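Local coordinates for adhesin (Neisseria meningitidis, PDB 5MY7), which probably helps the meningococcus attach to host cells and acts as an inhibitor of lysozyme, at residues 49-52 and 53-57. Residues are numbered along the deposited sequence; the frame is centred on the assembly and turned at random.
Sequences GFNK and QGLTT
The F50 ring carries the methyl CG2 of T56 over the outer part of one face, nearest CE1 and CZ, and the carbonyl oxygen of G54 lies in plane at its edge. The CH-pi contact puts T56 CG2 3.7 Å from the centroid of the F50 ring. This is the end of the beta hairpin formed by strands 43-50 and 56-63. F50 and T56 are an antiparallel non-hydrogen-bonded pair and point to the same face of the sheet. T56 OG1 is hydrogen-bonded to Y84 OH.

A type I turn from N51 to G54 with a G1 bulge at G54 reverses the chain, as in a 3:5 hairpin. G54 N bonds N51 O at 3.0 Å, and G54 sits at phi 80°, a conformation glycine adopts easily. N51 N donates to L55 O at 2.9 Å where the loop closes. Between the strands, T57 N donates to G49 O at 2.8 Å.

The N51 side chain braces the loop. Its chi1 of 77° turns the amide in over the turn. L55 N is not bonded to N51 O; N51 OD1 accepts its hydrogen bond at 3.1 Å and a weak one from Q53 N. The Q53 amide is turned 64° from that of N51. N51 ND2 donates to Q53 OE1 at 2.7 Å, almost in the N51 amide plane.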
ATOM      1  N   GLY A  49      -6.116   5.056   4.945  1.00 23.24           N
ATOM      2  CA  GLY A  49      -7.222   5.327   5.873  1.00 26.69           C
ATOM      3  C   GLY A  49      -7.100   4.587   7.191  1.00 27.79           C
ATOM      4  O   GLY A  49      -6.705   3.407   7.220  1.00 28.89           O
ATOM      5  N   PHE A  50      -7.434   5.295   8.277  1.00 27.52           N
ATOM      6  CA  PHE A  50      -7.359   4.748   9.639  1.00 27.24           C
ATOM      7  C   PHE A  50      -8.686   4.905  10.370  1.00 29.45           C
ATOM      8  O   PHE A  50      -9.256   5.982  10.296  1.00 33.78           O
ATOM      9  CB  PHE A  50      -6.315   5.520  10.437  1.00 30.08           C
ATOM     10  CG  PHE A  50      -4.877   5.204  10.067  1.00 31.00           C
ATOM     11  CD1 PHE A  50      -4.178   4.188  10.718  1.00 35.32           C
ATOM     12  CD2 PHE A  50      -4.222   5.939   9.094  1.00 30.60           C
ATOM     13  CE1 PHE A  50      -2.859   3.899  10.393  1.00 39.74           C
ATOM     14  CE2 PHE A  50      -2.910   5.672   8.775  1.00 35.19           C
ATOM     15  CZ  PHE A  50      -2.227   4.649   9.404  1.00 36.88           C
ATOM     16  N   ASN A  51      -9.197   3.829  10.999  1.00 26.88           N
ATOM     17  CA  ASN A  51     -10.489   3.894  11.734  1.00 26.91           C
ATOM     18  C   ASN A  51     -10.263   4.372  13.172  1.00 29.88           C
ATOM     19  O   ASN A  51      -9.106   4.604  13.570  1.00 30.47           O
ATOM     20  CB  ASN A  51     -11.267   2.570  11.636  1.00 28.41           C
ATOM     21  CG  ASN A  51     -10.743   1.478  12.546  1.00 27.59           C
ATOM     22  OD1 ASN A  51      -9.699   1.601  13.172  1.00 30.04           O
ATOM     23  ND2 ASN A  51     -11.488   0.360  12.594  1.00 29.82           N
ATOM     24  N   LYS A  52     -11.338   4.444  13.960  1.00 28.80           N
ATOM     25  CA  LYS A  52     -11.256   4.909  15.358  1.00 34.60           C
ATOM     26  C   LYS A  52     -10.579   3.916  16.324  1.00 35.12           C
ATOM     27  O   LYS A  52     -10.284   4.258  17.477  1.00 42.84           O
ATOM     28  CB  LYS A  52     -12.647   5.290  15.875  1.00 34.11           C
ATOM     29  CG  LYS A  52     -13.280   6.387  15.070  1.00 39.35           C
ATOM     30  CD  LYS A  52     -14.746   6.631  15.461  1.00 46.94           C
ATOM     31  CE  LYS A  52     -15.471   7.365  14.332  1.00 56.46           C
ATOM     32  NZ  LYS A  52     -16.955   7.282  14.365  1.00 61.09           N
ATOM     33  N   GLN A  53     -10.390   2.668  15.875  1.00 36.00           N
ATOM     34  CA  GLN A  53      -9.595   1.684  16.597  1.00 36.45           C
ATOM     35  C   GLN A  53      -8.103   1.843  16.316  1.00 37.30           C
ATOM     36  O   GLN A  53      -7.310   1.081  16.880  1.00 43.13           O
ATOM     37  CB  GLN A  53      -9.942   0.254  16.166  1.00 41.58           C
ATOM     38  CG  GLN A  53     -11.395  -0.189  16.197  1.00 45.81           C
ATOM     39  CD  GLN A  53     -11.580  -1.553  15.531  1.00 48.77           C
ATOM     40  OE1 GLN A  53     -11.370  -1.727  14.318  1.00 52.82           O
ATOM     41  NE2 GLN A  53     -11.925  -2.530  16.329  1.00 50.72           N
ATOM     42  N   GLY A  54      -7.707   2.769  15.427  1.00 33.22           N
ATOM     43  CA  GLY A  54      -6.302   2.902  15.021  1.00 35.04           C
ATOM     44  C   GLY A  54      -5.807   1.906  13.964  1.00 36.25           C
ATOM     45  O   GLY A  54      -4.625   1.885  13.712  1.00 37.49           O
ATOM     46  N   LEU A  55      -6.687   1.098  13.358  1.00 31.88           N
ATOM     47  CA  LEU A  55      -6.322   0.117  12.322  1.00 32.40           C
ATOM     48  C   LEU A  55      -6.519   0.735  10.924  1.00 29.62           C
ATOM     49  O   LEU A  55      -7.444   1.531  10.701  1.00 31.08           O
ATOM     50  CB  LEU A  55      -7.204  -1.143  12.448  1.00 33.31           C
ATOM     51  CG  LEU A  55      -7.257  -1.887  13.813  1.00 39.13           C
ATOM     52  CD1 LEU A  55      -8.437  -2.855  13.917  1.00 39.18           C
ATOM     53  CD2 LEU A  55      -5.961  -2.625  14.107  1.00 39.46           C
ATOM     54  N   THR A  56      -5.672   0.354   9.966  1.00 26.51           N
ATOM     55  CA  THR A  56      -5.838   0.809   8.544  1.00 25.30           C
ATOM     56  C   THR A  56      -7.005   0.055   7.884  1.00 26.16           C
ATOM     57  O   THR A  56      -7.289  -1.130   8.189  1.00 26.54           O
ATOM     58  CB  THR A  56      -4.562   0.714   7.597  1.00 28.09           C
ATOM     59  OG1 THR A  56      -4.173  -0.668   7.528  1.00 31.45           O
ATOM     60  CG2 THR A  56      -3.458   1.641   8.117  1.00 31.21           C
ATOM     61  N   THR A  57      -7.732   0.772   7.047  1.00 22.14           N
ATOM     62  CA  THR A  57      -8.866   0.215   6.325  1.00 20.92           C
ATOM     63  C   THR A  57      -8.672   0.137   4.812  1.00 20.39           C
ATOM     64  O   THR A  57      -9.351  -0.638   4.123  1.00 19.76           O
ATOM     65  CB  THR A  57     -10.131   1.025   6.618  1.00 23.10           C
ATOM     66  OG1 THR A  57      -9.966   2.354   6.149  1.00 27.36           O
ATOM     67  CG2 THR A  57     -10.465   1.031   8.145  1.00 23.15           C
TER